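D-methionine-binding lipoprotein MetQ (Escherichia coli, PDB 4YAH) binds methionine as the substrate-binding component, probably lipid-anchored, of an ATP-driven D-methionine transport system. Local coordinates at residues 104-116 and 259-271. Sequence-based numbering, arbitrary orientation.
Sequences VAVGNTFVYPIAG and ANKVFNGGAVKGW. With MET (methionine), chain B.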
ATOM      1  N   VAL A 104      -5.019  11.386 -11.629  1.00 19.70           N
ATOM      2  CA  VAL A 104      -3.823  11.014 -12.359  1.00 21.26           C
ATOM      3  C   VAL A 104      -2.595  10.999 -11.460  1.00 19.78           C
ATOM      4  O   VAL A 104      -2.504  11.742 -10.467  1.00 17.82           O
ATOM      5  CB  VAL A 104      -3.560  11.960 -13.548  1.00 21.45           C
ATOM      6  CG1 VAL A 104      -4.704  11.894 -14.553  1.00 22.64           C
ATOM      7  CG2 VAL A 104      -3.349  13.373 -13.074  1.00 20.93           C
ATOM      8  N   ALA A 105      -1.655  10.124 -11.817  1.00 15.82           N
ATOM      9  CA  ALA A 105      -0.385  10.031 -11.124  1.00 17.02           C
ATOM     10  C   ALA A 105       0.550  11.130 -11.588  1.00 15.54           C
ATOM     11  O   ALA A 105       0.688  11.359 -12.789  1.00 18.17           O
ATOM     12  CB  ALA A 105       0.249   8.669 -11.377  1.00 18.13           C
ATOM     13  N   VAL A 106       1.212  11.787 -10.644  1.00 15.64           N
ATOM     14  CA  VAL A 106       2.163  12.839 -10.954  1.00 14.53           C
ATOM     15  C   VAL A 106       3.557  12.504 -10.457  1.00 17.99           C
ATOM     16  O   VAL A 106       4.475  13.312 -10.563  1.00 19.54           O
ATOM     17  CB  VAL A 106       1.718  14.212 -10.362  1.00 17.35           C
ATOM     18  CG1 VAL A 106       0.398  14.658 -11.005  1.00 19.25           C
ATOM     19  CG2 VAL A 106       1.587  14.159  -8.842  1.00 16.33           C
ATOM     20  N   GLY A 107       3.744  11.291  -9.943  1.00 17.26           N
ATOM     21  CA  GLY A 107       5.062  10.884  -9.508  1.00 16.53           C
ATOM     22  C   GLY A 107       5.017   9.583  -8.722  1.00 14.77           C
ATOM     23  O   GLY A 107       4.020   9.321  -8.041  1.00 15.34           O
ATOM     24  N   ASN A 108       6.090   8.796  -8.822  1.00 15.19           N
ATOM     25  CA  ASN A 108       6.252   7.576  -8.030  1.00 14.90           C
ATOM     26  C   ASN A 108       6.864   7.855  -6.679  1.00 16.61           C
ATOM     27  O   ASN A 108       7.691   8.742  -6.544  1.00 16.17           O
ATOM     28  CB  ASN A 108       7.153   6.571  -8.746  1.00 14.85           C
ATOM     29  CG  ASN A 108       6.598   6.113 -10.053  1.00 14.16           C
ATOM     30  OD1 ASN A 108       5.398   6.195 -10.306  1.00 15.95           O
ATOM     31  ND2 ASN A 108       7.480   5.590 -10.900  1.00 18.86           N
ATOM     32  N   THR A 109       6.507   7.043  -5.692  1.00 16.86           N
ATOM     33  CA  THR A 109       7.145   7.112  -4.388  1.00 17.67           C
ATOM     34  C   THR A 109       7.916   5.806  -4.186  1.00 17.21           C
ATOM     35  O   THR A 109       8.962   5.620  -4.824  1.00 17.36           O
ATOM     36  CB  THR A 109       6.110   7.396  -3.265  1.00 16.99           C
ATOM     37  OG1 THR A 109       5.103   6.378  -3.244  1.00 17.44           O
ATOM     38  CG2 THR A 109       5.437   8.768  -3.492  1.00 19.02           C
ATOM     39  N   PHE A 110       7.408   4.894  -3.349  1.00 17.58           N
ATOM     40  CA  PHE A 110       8.110   3.636  -3.076  1.00 15.75           C
ATOM     41  C   PHE A 110       7.305   2.406  -3.461  1.00 17.62           C
ATOM     42  O   PHE A 110       6.072   2.430  -3.466  1.00 16.70           O
ATOM     43  CB  PHE A 110       8.490   3.522  -1.589  1.00 18.24           C
ATOM     44  CG  PHE A 110       9.298   4.679  -1.089  1.00 15.72           C
ATOM     45  CD1 PHE A 110      10.670   4.719  -1.282  1.00 20.23           C
ATOM     46  CD2 PHE A 110       8.685   5.731  -0.434  1.00 17.53           C
ATOM     47  CE1 PHE A 110      11.417   5.794  -0.829  1.00 23.29           C
ATOM     48  CE2 PHE A 110       9.429   6.821   0.018  1.00 19.33           C
ATOM     49  CZ  PHE A 110      10.795   6.843  -0.178  1.00 22.38           C
ATOM     50  N   VAL A 111       8.018   1.327  -3.779  1.00 16.88           N
ATOM     51  CA  VAL A 111       7.417  -0.004  -3.775  1.00 17.38           C
ATOM     52  C   VAL A 111       7.530  -0.525  -2.337  1.00 20.11           C
ATOM     53  O   VAL A 111       8.582  -0.378  -1.714  1.00 18.50           O
ATOM     54  CB  VAL A 111       8.116  -0.989  -4.727  1.00 19.25           C
ATOM     55  CG1 VAL A 111       7.381  -2.329  -4.748  1.00 23.83           C
ATOM     56  CG2 VAL A 111       8.235  -0.426  -6.136  1.00 20.84           C
ATOM     57  N   TYR A 112       6.449  -1.124  -1.829  1.00 17.72           N
ATOM     58  CA  TYR A 112       6.393  -1.688  -0.479  1.00 18.04           C
ATOM     59  C   TYR A 112       6.073  -3.169  -0.605  1.00 16.91           C
ATOM     60  O   TYR A 112       4.905  -3.552  -0.573  1.00 16.73           O
ATOM     61  CB  TYR A 112       5.328  -0.989   0.354  1.00 16.70           C
ATOM     62  CG  TYR A 112       5.595   0.458   0.671  1.00 17.45           C
ATOM     63  CD1 TYR A 112       6.599   0.821   1.555  1.00 18.92           C
ATOM     64  CD2 TYR A 112       4.810   1.454   0.121  1.00 19.31           C
ATOM     65  CE1 TYR A 112       6.823   2.152   1.876  1.00 20.57           C
ATOM     66  CE2 TYR A 112       5.023   2.793   0.438  1.00 17.22           C
ATOM     67  CZ  TYR A 112       6.037   3.127   1.312  1.00 18.11           C
ATOM     68  OH  TYR A 112       6.263   4.431   1.642  1.00 22.21           O
ATOM     69  N   PRO A 113       7.104  -4.008  -0.806  1.00 15.87           N
ATOM     70  CA  PRO A 113       6.799  -5.421  -1.061  1.00 17.24           C
ATOM     71  C   PRO A 113       5.994  -6.010   0.094  1.00 15.23           C
ATOM     72  O   PRO A 113       6.334  -5.826   1.258  1.00 19.39           O
ATOM     73  CB  PRO A 113       8.184  -6.062  -1.205  1.00 17.88           C
ATOM     74  CG  PRO A 113       9.071  -4.916  -1.700  1.00 19.64           C
ATOM     75  CD  PRO A 113       8.545  -3.732  -0.898  1.00 19.02           C
ATOM     76  N   ILE A 114       4.890  -6.653  -0.244  1.00 15.60           N
ATOM     77  CA  ILE A 114       3.933  -7.073   0.759  1.00 17.62           C
ATOM     78  C   ILE A 114       4.329  -8.438   1.320  1.00 19.69           C
ATOM     79  O   ILE A 114       4.947  -9.250   0.633  1.00 16.35           O
ATOM     80  CB  ILE A 114       2.511  -7.108   0.180  1.00 15.32           C
ATOM     81  CG1 ILE A 114       1.476  -7.049   1.296  1.00 16.87           C
ATOM     82  CG2 ILE A 114       2.320  -8.294  -0.761  1.00 16.61           C
ATOM     83  CD1 ILE A 114       0.065  -6.790   0.771  1.00 18.54           C
ATOM     84  N   ALA A 115       3.968  -8.668   2.578  1.00 14.65           N
ATOM     85  CA  ALA A 115       4.372  -9.891   3.270  1.00 14.28           C
ATOM     86  C   ALA A 115       3.203 -10.578   3.957  1.00 17.29           C
ATOM     87  O   ALA A 115       2.158  -9.977   4.202  1.00 15.49           O
ATOM     88  CB  ALA A 115       5.454  -9.581   4.274  1.00 16.46           C
ATOM     89  N   GLY A 116       3.394 -11.866   4.218  1.00 16.05           N
ATOM     90  CA  GLY A 116       2.491 -12.652   5.043  1.00 19.40           C
ATOM     91  C   GLY A 116       3.034 -12.712   6.462  1.00 19.94           C
ATOM     92  O   GLY A 116       4.241 -12.862   6.662  1.00 17.58           O
ATOM     93  N   ALA A 259      12.510   6.554   4.883  1.00 24.90           N
ATOM     94  CA  ALA A 259      11.703   5.379   4.585  1.00 23.12           C
ATOM     95  C   ALA A 259      12.484   4.090   4.776  1.00 24.11           C
ATOM     96  O   ALA A 259      11.946   3.086   5.259  1.00 24.94           O
ATOM     97  CB  ALA A 259      11.165   5.457   3.173  1.00 22.01           C
ATOM     98  N   ASN A 260      13.749   4.105   4.390  1.00 24.48           N
ATOM     99  CA  ASN A 260      14.547   2.890   4.440  1.00 25.34           C
ATOM    100  C   ASN A 260      14.774   2.485   5.887  1.00 28.52           C
ATOM    101  O   ASN A 260      14.836   1.297   6.217  1.00 29.17           O
ATOM    102  CB  ASN A 260      15.873   3.093   3.712  1.00 33.52           C
ATOM    103  CG  ASN A 260      16.751   1.852   3.743  1.00 30.41           C
ATOM    104  OD1 ASN A 260      16.356   0.777   3.278  1.00 32.11           O
ATOM    105  ND2 ASN A 260      17.949   1.997   4.288  1.00 33.68           N
ATOM    106  N   LYS A 261      14.866   3.486   6.745  1.00 27.34           N
ATOM    107  CA  LYS A 261      15.014   3.258   8.173  1.00 35.72           C
ATOM    108  C   LYS A 261      13.723   2.707   8.774  1.00 31.35           C
ATOM    109  O   LYS A 261      13.702   1.594   9.304  1.00 27.22           O
ATOM    110  CB  LYS A 261      15.411   4.558   8.868  1.00 32.17           C
ATOM    111  CG  LYS A 261      15.856   4.393  10.310  1.00 49.52           C
ATOM    112  CD  LYS A 261      17.068   3.477  10.424  1.00 70.29           C
ATOM    113  CE  LYS A 261      17.908   3.799  11.655  1.00 84.60           C
ATOM    114  NZ  LYS A 261      17.090   3.899  12.899  1.00 79.11           N
ATOM    115  N   VAL A 262      12.639   3.468   8.677  1.00 28.91           N
ATOM    116  CA  VAL A 262      11.413   3.087   9.369  1.00 25.53           C
ATOM    117  C   VAL A 262      10.805   1.806   8.793  1.00 30.10           C
ATOM    118  O   VAL A 262      10.179   1.055   9.533  1.00 27.68           O
ATOM    119  CB  VAL A 262      10.366   4.221   9.346  1.00 25.78           C
ATOM    120  CG1 VAL A 262       9.784   4.410   7.969  1.00 24.72           C
ATOM    121  CG2 VAL A 262       9.251   3.932  10.367  1.00 34.37           C
ATOM    122  N   PHE A 263      11.008   1.524   7.500  1.00 27.48           N
ATOM    123  CA  PHE A 263      10.462   0.293   6.916  1.00 24.97           C
ATOM    124  C   PHE A 263      11.498  -0.836   6.883  1.00 23.34           C
ATOM    125  O   PHE A 263      11.279  -1.862   6.246  1.00 22.77           O
ATOM    126  CB  PHE A 263       9.914   0.557   5.501  1.00 22.43           C
ATOM    127  CG  PHE A 263       8.672   1.395   5.495  1.00 21.13           C
ATOM    128  CD1 PHE A 263       7.491   0.895   6.001  1.00 25.79           C
ATOM    129  CD2 PHE A 263       8.685   2.697   4.989  1.00 20.86           C
ATOM    130  CE1 PHE A 263       6.343   1.664   6.025  1.00 27.16           C
ATOM    131  CE2 PHE A 263       7.538   3.472   5.004  1.00 23.89           C
ATOM    132  CZ  PHE A 263       6.366   2.962   5.517  1.00 23.11           C
ATOM    133  N   ASN A 264      12.626  -0.632   7.557  1.00 26.44           N
ATOM    134  CA  ASN A 264      13.643  -1.677   7.673  1.00 25.40           C
ATOM    135  C   ASN A 264      13.948  -2.346   6.316  1.00 25.96           C
ATOM    136  O   ASN A 264      13.880  -3.576   6.171  1.00 26.60           O
ATOM    137  CB  ASN A 264      13.176  -2.700   8.712  1.00 27.43           C
ATOM    138  CG  ASN A 264      14.225  -3.749   9.018  1.00 32.29           C
ATOM    139  OD1 ASN A 264      15.421  -3.451   9.066  1.00 40.91           O
ATOM    140  ND2 ASN A 264      13.784  -4.990   9.222  1.00 35.35           N
ATOM    141  N   GLY A 265      14.254  -1.520   5.310  1.00 24.61           N
ATOM    142  CA  GLY A 265      14.618  -2.015   3.988  1.00 25.50           C
ATOM    143  C   GLY A 265      13.443  -2.418   3.114  1.00 22.34           C
ATOM    144  O   GLY A 265      13.628  -2.858   1.983  1.00 26.20           O
ATOM    145  N   GLY A 266      12.228  -2.239   3.618  1.00 27.23           N
ATOM    146  CA  GLY A 266      11.041  -2.658   2.895  1.00 25.11           C
ATOM    147  C   GLY A 266      10.444  -1.586   1.992  1.00 26.40           C
ATOM    148  O   GLY A 266       9.273  -1.691   1.623  1.00 21.71           O
ATOM    149  N   ALA A 267      11.236  -0.565   1.655  1.00 22.35           N
ATOM    150  CA  ALA A 267      10.800   0.519   0.757  1.00 20.96           C
ATOM    151  C   ALA A 267      11.802   0.679  -0.387  1.00 22.48           C
ATOM    152  O   ALA A 267      12.977   0.959  -0.162  1.00 29.48           O
ATOM    153  CB  ALA A 267      10.655   1.799   1.501  1.00 22.78           C
ATOM    154  N   VAL A 268      11.334   0.458  -1.605  1.00 19.29           N
ATOM    155  CA  VAL A 268      12.168   0.571  -2.793  1.00 18.18           C
ATOM    156  C   VAL A 268      11.864   1.857  -3.555  1.00 20.71           C
ATOM    157  O   VAL A 268      10.726   2.108  -3.933  1.00 18.27           O
ATOM    158  CB  VAL A 268      11.951  -0.605  -3.722  1.00 21.64           C
ATOM    159  CG1 VAL A 268      12.869  -0.508  -4.948  1.00 21.99           C
ATOM    160  CG2 VAL A 268      12.163  -1.909  -2.959  1.00 29.82           C
ATOM    161  N   LYS A 269      12.893   2.659  -3.774  1.00 19.17           N
ATOM    162  CA  LYS A 269      12.752   3.930  -4.490  1.00 21.48           C
ATOM    163  C   LYS A 269      12.160   3.700  -5.889  1.00 20.30           C
ATOM    164  O   LYS A 269      12.639   2.844  -6.650  1.00 20.13           O
ATOM    165  CB  LYS A 269      14.114   4.609  -4.566  1.00 24.96           C
ATOM    166  CG  LYS A 269      14.102   5.984  -5.154  1.00 35.63           C
ATOM    167  CD  LYS A 269      15.523   6.517  -5.314  1.00 43.03           C
ATOM    168  CE  LYS A 269      16.228   6.629  -3.976  1.00 49.05           C
ATOM    169  NZ  LYS A 269      17.599   7.169  -4.142  1.00 57.49           N
ATOM    170  N   GLY A 270      11.101   4.442  -6.216  1.00 19.66           N
ATOM    171  CA  GLY A 270      10.364   4.220  -7.445  1.00 19.72           C
ATOM    172  C   GLY A 270      10.558   5.310  -8.478  1.00 18.27           C
ATOM    173  O   GLY A 270      10.083   5.183  -9.596  1.00 19.53           O
ATOM    174  N   TRP A 271      11.250   6.379  -8.096  1.00 18.73           N
ATOM    175  CA  TRP A 271      11.477   7.492  -9.010  1.00 16.65           C
ATOM    176  C   TRP A 271      12.841   7.459  -9.675  1.00 18.90           C
ATOM    177  O   TRP A 271      13.711   6.669  -9.318  1.00 19.99           O
ATOM    178  CB  TRP A 271      11.297   8.811  -8.259  1.00 18.10           C
ATOM    179  CG  TRP A 271      12.282   9.094  -7.173  1.00 18.69           C
ATOM    180  CD1 TRP A 271      13.512   9.669  -7.297  1.00 20.75           C
ATOM    181  CD2 TRP A 271      12.090   8.862  -5.769  1.00 16.55           C
ATOM    182  NE1 TRP A 271      14.099   9.815  -6.062  1.00 23.03           N
ATOM    183  CE2 TRP A 271      13.248   9.319  -5.107  1.00 22.08           C
ATOM    184  CE3 TRP A 271      11.063   8.293  -5.018  1.00 19.82           C
ATOM    185  CZ2 TRP A 271      13.398   9.236  -3.722  1.00 19.78           C
ATOM    186  CZ3 TRP A 271      11.212   8.219  -3.646  1.00 17.86           C
ATOM    187  CH2 TRP A 271      12.369   8.689  -3.015  1.00 20.84           C
TER
HETATM  188  N   MET B 301       1.010   1.231   0.476  1.00 16.33           N
HETATM  189  CA  MET B 301       0.139   0.185  -0.060  1.00 16.55           C
HETATM  190  C   MET B 301       0.986  -0.902  -0.678  1.00 17.10           C
HETATM  191  O   MET B 301       1.874  -0.575  -1.473  1.00 17.75           O
HETATM  192  CB  MET B 301      -0.820   0.757  -1.108  1.00 18.12           C
HETATM  193  CG  MET B 301      -1.888  -0.216  -1.584  1.00 15.74           C
HETATM  194  SD  MET B 301      -3.004   0.468  -2.827  1.00 15.65           S
HETATM  195  CE  MET B 301      -4.006   1.549  -1.806  1.00 16.05           C
HETATM  196  OXT MET B 301       0.769  -2.099  -0.406  1.00 18.27           O
HETATM  197  O   HOH W   1       7.116  -3.462   2.424  1.00 18.88           O
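The Phe110 ring is sandwiched between Ala259 and Trp271. Over one face sits the Ala259 methyl group, in a CH-pi contact with CB 4.0 Å from the ring centroid; toward the other Trp271 turns the edge of its six-membered ring in an offset edge-to-face pair, with the planes at 67°. With CG anti to its own carbonyl carbon (chi1 -55°), the phenyl ring leaves the strand between these two partners, while Tyr250 of helix 241-250 adds a further contact. Replacing the ring with an alanine here is likely to leave the Ala259 methyl and the indole edge without the group that separates them, opening a gap beside helix 253-262. Lys269 lays its CG over one face of the Trp271 indole, and its ammonium pairs with Glu273.

Tyr112 makes the second aromatic contact. Its CE1 edge lies 3.5 Å from Phe263 CE2, over the face of the Phe263 ring, and the Ala267 methyl packs against the same CE1. The tyrosine ring also reaches the bound methionine, CD2 lying 3.8 Å from the ligand N.

Backbone pairing fixes this register: Val111 N and Val268 O are 2.8 Å apart, and the return bond from Val268 N to Val111 O is nearly straight (173°). The two valines meet CB to CB on the sheet face opposite Phe110. Farther along, the Asn108 amide donates an N-H from ND2 to Gly270 O at 2.9 Å, approaching from above that carbonyl's plane. At the other end a water bridges Pro113 O and Gly266 O.

Strand 268-269 thus forms the edge of one lobe's mixed sheet, antiparallel to strand 103-111, whose chain then crosses through 112-114 to the other lobe beside the methionine, an arrangement characteristic of two-lobed periplasmic binding proteins.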